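Local coordinates for 2-ON-2 hemoglobin (Agrobacterium tumefaciens, PDB 2XYK), which is a group II truncated hemoglobin that binds heme b and probably binds oxygen, perhaps as a carrier, at residues T22-Y26 and S49-Y54; L32-C38 and E92-C96. All coordinates share one frame; numbering follows the deposited sequence.

Overall arrangement
Interaction 1 is the more buried contact, its centre about 7 Å from the centre of the chain; interaction 2, centred about 13 Å from that point, is partly buried. Interaction 1 pairs helix 14-31 with helix 47-60, whereas interaction 2 joins the turn after helix 14-31 and the start of helix 36-41 to helix 87-104. The first is mainly aromatic packing with a salt bridge toward the outside; the second rests on a carboxylate held by an arginine and a backbone N-H. Both reach the heme: interaction 1 holds its propionates, and interaction 2 the iron-bound water through Trp93. They meet where the rings of Phe25 and Trp93 pack edge-to-face, with Phe53 also touching Trp93.

Interaction 1 (T22-Y26 and S49-Y54); sequences TRRFY and SEAKFY. With HEM (protoporphyrin IX containing Fe), chain C.
The Tyr26 ring has the backbone of Glu50 on one face, with Glu50 N 3.9 Å above its plane near the margin, and Phe25 CD2 over the centre of the opposite face. Thr22 CG2 and Phe53 CB border its edge, and Tyr26 OH comes within 3.3 Å of Phe53 CB. The Phe53 ring meets Phe25 obliquely, Phe53 CE2 to Phe25 CD2 at 3.8 Å, while Phe53 CE1 is 3.6 Å from the heme methine CHD. Glu50 runs alongside Tyr26 in the opposite direction, its carboxylate nearly parallel to that ring. Its CG is anti to the backbone N (chi1 -178°), and the extended chain carries OE2 to Arg23. There Arg23 NE donates to the syn lone pair of Glu50 OE2 in a salt bridge (N-H...O 154°), slightly tilted from the guanidinium plane; its 2.5 Å is unusually short and of doubtful accuracy. Ser49 OG donates to propionate O2A, and Lys52 NZ spans both propionates, 2.7 Å from O1A. Segments 22-26 and 49-54, on the B and E helices, run at 137°, nearer antiparallel than parallel, axes 9.8 Å apart. Helix 87-104 packs against both, Cys96 and Ala100 on Phe25 and Phe97 on Phe53.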
loop_
_atom_site.group_PDB
_atom_site.type_symbol
_atom_site.label_atom_id
_atom_site.label_comp_id
_atom_site.label_asym_id
_atom_site.label_seq_id
_atom_site.Cartn_x
_atom_site.Cartn_y
_atom_site.Cartn_z
ATOM N N THR A 22 -0.212 6.461 -3.144
ATOM C CA THR A 22 -1.151 6.239 -2.053
ATOM C C THR A 22 -2.476 6.981 -2.327
ATOM O O THR A 22 -3.545 6.460 -2.024
ATOM C CB THR A 22 -0.517 6.667 -0.706
ATOM O OG1 THR A 22 0.745 5.998 -0.548
ATOM C CG2 THR A 22 -1.400 6.290 0.476
ATOM N N ARG A 23 -2.387 8.191 -2.899
ATOM C CA ARG A 23 -3.565 8.964 -3.299
ATOM C C ARG A 23 -4.385 8.228 -4.323
ATOM O O ARG A 23 -5.607 8.162 -4.185
ATOM C CB ARG A 23 -3.206 10.356 -3.842
ATOM C CG ARG A 23 -4.418 11.261 -4.261
ATOM C CD ARG A 23 -5.235 11.766 -3.051
ATOM N NE ARG A 23 -4.373 12.314 -2.005
ATOM C CZ ARG A 23 -4.107 13.605 -1.810
ATOM N NH1 ARG A 23 -4.648 14.552 -2.577
ATOM N NH2 ARG A 23 -3.295 13.957 -0.824
ATOM N N ARG A 24 -3.725 7.716 -5.371
ATOM C CA ARG A 24 -4.428 7.009 -6.433
ATOM C C ARG A 24 -5.053 5.695 -5.935
ATOM O O ARG A 24 -6.105 5.299 -6.422
ATOM C CB ARG A 24 -3.484 6.732 -7.623
ATOM C CG ARG A 24 -4.170 6.091 -8.854
ATOM C CD ARG A 24 -5.318 7.012 -9.387
ATOM N NE ARG A 24 -5.956 6.485 -10.601
ATOM C CZ ARG A 24 -7.205 6.744 -10.993
ATOM N NH1 ARG A 24 -8.004 7.505 -10.256
ATOM N NH2 ARG A 24 -7.663 6.216 -12.126
ATOM N N PHE A 25 -4.377 5.010 -5.004
ATOM C CA PHE A 25 -4.887 3.761 -4.395
ATOM C C PHE A 25 -6.247 3.929 -3.706
ATOM O O PHE A 25 -7.168 3.170 -3.973
ATOM C CB PHE A 25 -3.866 3.220 -3.387
ATOM C CG PHE A 25 -4.324 1.992 -2.635
ATOM C CD1 PHE A 25 -4.530 0.782 -3.300
ATOM C CD2 PHE A 25 -4.504 2.037 -1.247
ATOM C CE1 PHE A 25 -4.944 -0.373 -2.597
ATOM C CE2 PHE A 25 -4.922 0.892 -0.542
ATOM C CZ PHE A 25 -5.135 -0.311 -1.226
ATOM N N TYR A 26 -6.358 4.916 -2.811
ATOM C CA TYR A 26 -7.606 5.169 -2.073
ATOM C C TYR A 26 -8.686 5.755 -2.997
ATOM O O TYR A 26 -9.857 5.454 -2.831
ATOM C CB TYR A 26 -7.362 6.027 -0.811
ATOM C CG TYR A 26 -6.630 5.215 0.242
ATOM C CD1 TYR A 26 -7.282 4.233 0.949
ATOM C CD2 TYR A 26 -5.263 5.376 0.452
ATOM C CE1 TYR A 26 -6.613 3.442 1.864
ATOM C CE2 TYR A 26 -4.589 4.612 1.383
ATOM C CZ TYR A 26 -5.264 3.640 2.074
ATOM O OH TYR A 26 -4.598 2.871 2.985
ATOM N N SER A 49 -6.516 6.774 6.862
ATOM C CA SER A 49 -5.966 5.533 6.259
ATOM C C SER A 49 -4.852 5.886 5.282
ATOM O O SER A 49 -3.817 5.230 5.246
ATOM C CB SER A 49 -7.030 4.765 5.463
ATOM O OG SER A 49 -8.066 4.331 6.310
ATOM N N GLU A 50 -5.104 6.912 4.470
ATOM C CA GLU A 50 -4.133 7.385 3.496
ATOM C C GLU A 50 -2.866 7.886 4.163
ATOM O O GLU A 50 -1.782 7.527 3.735
ATOM C CB GLU A 50 -4.740 8.483 2.623
ATOM C CG GLU A 50 -3.798 9.012 1.527
ATOM C CD GLU A 50 -4.551 9.870 0.526
ATOM O OE1 GLU A 50 -5.783 9.664 0.372
ATOM O OE2 GLU A 50 -3.917 10.734 -0.113
ATOM N N ALA A 51 -3.007 8.720 5.204
ATOM C CA ALA A 51 -1.840 9.217 5.952
ATOM C C ALA A 51 -0.963 8.054 6.434
ATOM O O ALA A 51 0.250 8.075 6.263
ATOM C CB ALA A 51 -2.293 10.091 7.150
ATOM N N LYS A 52 -1.590 7.037 7.042
ATOM C CA LYS A 52 -0.848 5.902 7.601
ATOM C C LYS A 52 -0.158 5.050 6.524
ATOM O O LYS A 52 1.000 4.653 6.694
ATOM C CB LYS A 52 -1.750 5.046 8.487
ATOM C CG LYS A 52 -2.152 5.714 9.786
ATOM C CD LYS A 52 -2.920 4.776 10.672
ATOM C CE LYS A 52 -4.265 4.497 10.078
ATOM N NZ LYS A 52 -5.240 3.923 11.077
ATOM N N PHE A 53 -0.854 4.781 5.421
ATOM C CA PHE A 53 -0.298 3.950 4.344
ATOM C C PHE A 53 0.847 4.671 3.652
ATOM O O PHE A 53 1.869 4.072 3.351
ATOM C CB PHE A 53 -1.385 3.525 3.342
ATOM C CG PHE A 53 -1.005 2.328 2.483
ATOM C CD1 PHE A 53 -0.170 1.319 2.976
ATOM C CD2 PHE A 53 -1.491 2.211 1.188
ATOM C CE1 PHE A 53 0.175 0.204 2.187
ATOM C CE2 PHE A 53 -1.143 1.099 0.372
ATOM C CZ PHE A 53 -0.336 0.101 0.872
ATOM N N TYR A 54 0.681 5.969 3.431
ATOM C CA TYR A 54 1.733 6.792 2.863
ATOM C C TYR A 54 2.989 6.743 3.753
ATOM O O TYR A 54 4.089 6.540 3.237
ATOM C CB TYR A 54 1.192 8.224 2.663
ATOM C CG TYR A 54 2.219 9.303 2.601
ATOM C CD1 TYR A 54 2.958 9.554 1.422
ATOM C CD2 TYR A 54 2.448 10.108 3.715
ATOM C CE1 TYR A 54 3.930 10.570 1.394
ATOM C CE2 TYR A 54 3.391 11.113 3.696
ATOM C CZ TYR A 54 4.129 11.349 2.541
ATOM O OH TYR A 54 5.046 12.364 2.574
HETATM C CHA HEM C . -4.738 -0.500 7.610
HETATM C CHB HEM C . -7.438 -3.382 4.671
HETATM C CHC HEM C . -3.285 -5.348 3.010
HETATM C CHD HEM C . -0.779 -1.735 5.023
HETATM C C1A HEM C . -5.812 -1.155 7.017
HETATM C C2A HEM C . -7.207 -1.031 7.400
HETATM C C3A HEM C . -7.946 -1.819 6.611
HETATM C C4A HEM C . -7.055 -2.475 5.668
HETATM C CMA HEM C . -9.493 -2.047 6.624
HETATM C CAA HEM C . -7.688 -0.116 8.555
HETATM C CBA HEM C . -7.703 1.336 8.015
HETATM C CGA HEM C . -7.516 2.423 9.073
HETATM O O1A HEM C . -7.148 2.167 10.258
HETATM O O2A HEM C . -7.729 3.609 8.722
HETATM C C1B HEM C . -6.564 -4.207 3.976
HETATM C C2B HEM C . -6.882 -5.299 3.061
HETATM C C3B HEM C . -5.716 -5.823 2.618
HETATM C C4B HEM C . -4.630 -5.084 3.230
HETATM C CMB HEM C . -8.286 -5.774 2.649
HETATM C CAB HEM C . -5.483 -7.003 1.637
HETATM C CBB HEM C . -5.685 -8.263 2.033
HETATM C C1C HEM C . -2.248 -4.532 3.364
HETATM C C2C HEM C . -0.882 -4.675 2.938
HETATM C C3C HEM C . -0.170 -3.673 3.475
HETATM C C4C HEM C . -1.084 -2.869 4.275
HETATM C CMC HEM C . -0.422 -5.827 2.011
HETATM C CAC HEM C . 1.355 -3.419 3.302
HETATM C CBC HEM C . 1.895 -3.313 2.066
HETATM C C1D HEM C . -1.556 -1.106 5.979
HETATM C C2D HEM C . -1.102 -0.131 6.961
HETATM C C3D HEM C . -2.336 0.246 7.764
HETATM C C4D HEM C . -3.416 -0.528 7.203
HETATM C CMD HEM C . 0.336 0.413 7.135
HETATM C CAD HEM C . -2.420 1.246 8.945
HETATM C CBD HEM C . -2.153 0.374 10.177
HETATM C CGD HEM C . -2.382 1.139 11.461
HETATM O O1D HEM C . -3.553 1.279 11.906
HETATM O O2D HEM C . -1.373 1.612 12.020
HETATM N NA HEM C . -5.753 -2.039 5.957
HETATM N NB HEM C . -5.182 -4.102 4.033
HETATM N NC HEM C . -2.344 -3.434 4.183
HETATM N ND HEM C . -2.914 -1.298 6.156
HETATM FE FE HEM C . -4.019 -2.727 5.107
HETATM O O HOH W 1 -4.154 -1.402 3.704
#

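Interaction 2 (L32-C38 and E92-C96); sequences LPEAARC and EWLLC. With HEM (protoporphyrin IX containing Fe), chain C.
Both NE and NH2 of Arg37 converge on a single oxygen, Glu92 OE2, rather than one on each. Arg37 comes side-on, with NE and NH2 each 2.8 Å from Glu92 OE2. The bond from NE uses the syn lone pair, whereas NH2 meets the same oxygen from above the carboxylate plane. The two flat groups are turned 67° against each other, yet OE2 lies close to the guanidinium plane; bends at chi2 and chi3 curl the arginine back to present this edge. The other oxygen, Glu92 OE1, accepts from Cys38 N at 3.0 Å with an N-H...O angle of 159°. Because Ala35 is the N-cap residue, the carboxylate sits at the amino end of helix 36-41, where the helix dipole would probably help to stabilise its negative charge.

Apolar contacts extend from this polar grip in two directions. Leu95 CD2 lies 3.6 Å from Glu34 CG, against the aliphatic part of that glutamate, and also touches Leu32 CD1. Toward the heme, Cys38 SG is 3.9 Å from Trp93 CB and approaches the indole obliquely. With Trp93 CG anti to the backbone N (chi1 -170°), the indole spreads one face over the porphyrin, whose CHC lies 3.4 Å above the Trp93 ring plane. Trp93 NE1 donates to a water 2.8 Å away, which is itself a ligand of the heme iron. A tryptophan at this distal-side place on helix G is characteristic of truncated hemoglobins of groups II and III.

Around the contact, helix 108-125 packs against helix 87-104, Val118 touching Trp93. Glu92 and its partners tie the start of helix 36-41 to helix 87-104, while Met29 of helix 14-31 packs against Cys38.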
loop_
_atom_site.group_PDB
_atom_site.type_symbol
_atom_site.label_atom_id
_atom_site.label_comp_id
_atom_site.label_asym_id
_atom_site.label_seq_id
_atom_site.Cartn_x
_atom_site.Cartn_y
_atom_site.Cartn_z
ATOM N N LEU A 32 -14.050 2.795 -7.816
ATOM C CA LEU A 32 -14.313 1.576 -8.586
ATOM C C LEU A 32 -15.396 0.737 -7.922
ATOM O O LEU A 32 -15.270 0.385 -6.737
ATOM C CB LEU A 32 -13.057 0.710 -8.743
ATOM C CG LEU A 32 -11.833 1.195 -9.533
ATOM C CD1 LEU A 32 -10.792 0.099 -9.533
ATOM C CD2 LEU A 32 -12.172 1.605 -10.983
ATOM N N PRO A 33 -16.474 0.420 -8.675
ATOM C CA PRO A 33 -17.508 -0.493 -8.157
ATOM C C PRO A 33 -16.968 -1.909 -7.833
ATOM O O PRO A 33 -17.472 -2.571 -6.917
ATOM C CB PRO A 33 -18.544 -0.553 -9.294
ATOM C CG PRO A 33 -18.252 0.650 -10.172
ATOM C CD PRO A 33 -16.790 0.936 -10.027
ATOM N N GLU A 34 -15.956 -2.360 -8.568
ATOM C CA GLU A 34 -15.344 -3.654 -8.304
ATOM C C GLU A 34 -14.547 -3.719 -6.988
ATOM O O GLU A 34 -14.142 -4.786 -6.587
ATOM C CB GLU A 34 -14.470 -4.140 -9.489
ATOM C CG GLU A 34 -13.637 -3.079 -10.220
ATOM C CD GLU A 34 -14.482 -2.162 -11.121
ATOM O OE1 GLU A 34 -15.550 -2.576 -11.635
ATOM O OE2 GLU A 34 -14.076 -1.016 -11.306
ATOM N N ALA A 35 -14.303 -2.570 -6.346
ATOM C CA ALA A 35 -13.535 -2.519 -5.109
ATOM C C ALA A 35 -14.430 -2.252 -3.906
ATOM O O ALA A 35 -13.940 -1.993 -2.801
ATOM C CB ALA A 35 -12.400 -1.485 -5.213
ATOM N N ALA A 36 -15.739 -2.389 -4.116
ATOM C CA ALA A 36 -16.757 -2.094 -3.095
ATOM C C ALA A 36 -16.620 -2.880 -1.769
ATOM O O ALA A 36 -16.810 -2.320 -0.656
ATOM C CB ALA A 36 -18.168 -2.263 -3.690
ATOM N N ARG A 37 -16.294 -4.170 -1.866
ATOM C CA ARG A 37 -16.026 -4.958 -0.643
ATOM C C ARG A 37 -14.861 -4.412 0.170
ATOM O O ARG A 37 -14.993 -4.246 1.387
ATOM C CB ARG A 37 -15.820 -6.456 -0.954
ATOM C CG ARG A 37 -17.127 -7.271 -0.983
ATOM C CD ARG A 37 -18.065 -6.755 -2.040
ATOM N NE ARG A 37 -17.371 -6.516 -3.318
ATOM C CZ ARG A 37 -17.970 -6.136 -4.443
ATOM N NH1 ARG A 37 -19.279 -5.919 -4.461
ATOM N NH2 ARG A 37 -17.266 -5.960 -5.554
ATOM N N CYS A 38 -13.725 -4.151 -0.490
ATOM C CA CYS A 38 -12.549 -3.589 0.191
ATOM C C CYS A 38 -12.890 -2.192 0.744
ATOM O O CYS A 38 -12.506 -1.842 1.860
ATOM C CB CYS A 38 -11.339 -3.513 -0.752
ATOM S SG CYS A 38 -9.853 -2.787 -0.032
ATOM N N GLU A 92 -9.607 -7.281 -4.089
ATOM C CA GLU A 92 -10.010 -5.909 -4.435
ATOM C C GLU A 92 -9.012 -4.856 -3.964
ATOM O O GLU A 92 -8.845 -3.824 -4.628
ATOM C CB GLU A 92 -11.412 -5.604 -3.904
ATOM C CG GLU A 92 -12.506 -6.395 -4.641
ATOM C CD GLU A 92 -13.904 -6.152 -4.060
ATOM O OE1 GLU A 92 -14.076 -5.229 -3.244
ATOM O OE2 GLU A 92 -14.822 -6.878 -4.441
ATOM N N TRP A 93 -8.347 -5.121 -2.833
ATOM C CA TRP A 93 -7.198 -4.331 -2.360
ATOM C C TRP A 93 -6.058 -4.471 -3.399
ATOM O O TRP A 93 -5.471 -3.504 -3.870
ATOM C CB TRP A 93 -6.753 -4.886 -0.965
ATOM C CG TRP A 93 -5.723 -4.041 -0.216
ATOM C CD1 TRP A 93 -5.960 -3.177 0.837
ATOM C CD2 TRP A 93 -4.306 -3.966 -0.482
ATOM N NE1 TRP A 93 -4.766 -2.591 1.247
ATOM C CE2 TRP A 93 -3.745 -3.070 0.462
ATOM C CE3 TRP A 93 -3.455 -4.583 -1.421
ATOM C CZ2 TRP A 93 -2.379 -2.771 0.485
ATOM C CZ3 TRP A 93 -2.092 -4.275 -1.406
ATOM C CH2 TRP A 93 -1.568 -3.393 -0.452
ATOM N N LEU A 94 -5.770 -5.700 -3.782
ATOM C CA LEU A 94 -4.720 -5.983 -4.772
ATOM C C LEU A 94 -5.045 -5.382 -6.142
ATOM O O LEU A 94 -4.157 -4.892 -6.842
ATOM C CB LEU A 94 -4.490 -7.499 -4.875
ATOM C CG LEU A 94 -3.777 -8.134 -3.670
ATOM C CD1 LEU A 94 -3.962 -9.659 -3.715
ATOM C CD2 LEU A 94 -2.245 -7.722 -3.674
ATOM N N LEU A 95 -6.323 -5.412 -6.519
ATOM C CA LEU A 95 -6.757 -4.736 -7.745
ATOM C C LEU A 95 -6.343 -3.268 -7.756
ATOM O O LEU A 95 -5.745 -2.796 -8.738
ATOM C CB LEU A 95 -8.275 -4.860 -7.932
ATOM C CG LEU A 95 -8.923 -4.008 -9.029
ATOM C CD1 LEU A 95 -8.604 -4.604 -10.418
ATOM C CD2 LEU A 95 -10.393 -3.930 -8.812
ATOM N N CYS A 96 -6.675 -2.547 -6.686
ATOM C CA CYS A 96 -6.430 -1.095 -6.599
ATOM C C CYS A 96 -4.937 -0.785 -6.461
ATOM O O CYS A 96 -4.428 0.152 -7.079
ATOM C CB CYS A 96 -7.251 -0.449 -5.454
ATOM S SG CYS A 96 -9.083 -0.733 -5.544
HETATM C CHA HEM C . -4.738 -0.500 7.610
HETATM C CHB HEM C . -7.438 -3.382 4.671
HETATM C CHC HEM C . -3.285 -5.348 3.010
HETATM C CHD HEM C . -0.779 -1.735 5.023
HETATM C C1A HEM C . -5.812 -1.155 7.017
HETATM C C2A HEM C . -7.207 -1.031 7.400
HETATM C C3A HEM C . -7.946 -1.819 6.611
HETATM C C4A HEM C . -7.055 -2.475 5.668
HETATM C CMA HEM C . -9.493 -2.047 6.624
HETATM C CAA HEM C . -7.688 -0.116 8.555
HETATM C CBA HEM C . -7.703 1.336 8.015
HETATM C CGA HEM C . -7.516 2.423 9.073
HETATM O O1A HEM C . -7.148 2.167 10.258
HETATM O O2A HEM C . -7.729 3.609 8.722
HETATM C C1B HEM C . -6.564 -4.207 3.976
HETATM C C2B HEM C . -6.882 -5.299 3.061
HETATM C C3B HEM C . -5.716 -5.823 2.618
HETATM C C4B HEM C . -4.630 -5.084 3.230
HETATM C CMB HEM C . -8.286 -5.774 2.649
HETATM C CAB HEM C . -5.483 -7.003 1.637
HETATM C CBB HEM C . -5.685 -8.263 2.033
HETATM C C1C HEM C . -2.248 -4.532 3.364
HETATM C C2C HEM C . -0.882 -4.675 2.938
HETATM C C3C HEM C . -0.170 -3.673 3.475
HETATM C C4C HEM C . -1.084 -2.869 4.275
HETATM C CMC HEM C . -0.422 -5.827 2.011
HETATM C CAC HEM C . 1.355 -3.419 3.302
HETATM C CBC HEM C . 1.895 -3.313 2.066
HETATM C C1D HEM C . -1.556 -1.106 5.979
HETATM C C2D HEM C . -1.102 -0.131 6.961
HETATM C C3D HEM C . -2.336 0.246 7.764
HETATM C C4D HEM C . -3.416 -0.528 7.203
HETATM C CMD HEM C . 0.336 0.413 7.135
HETATM C CAD HEM C . -2.420 1.246 8.945
HETATM C CBD HEM C . -2.153 0.374 10.177
HETATM C CGD HEM C . -2.382 1.139 11.461
HETATM O O1D HEM C . -3.553 1.279 11.906
HETATM O O2D HEM C . -1.373 1.612 12.020
HETATM N NA HEM C . -5.753 -2.039 5.957
HETATM N NB HEM C . -5.182 -4.102 4.033
HETATM N NC HEM C . -2.344 -3.434 4.183
HETATM N ND HEM C . -2.914 -1.298 6.156
HETATM FE FE HEM C . -4.019 -2.727 5.107
HETATM O O HOH W 1 -4.154 -1.402 3.704
#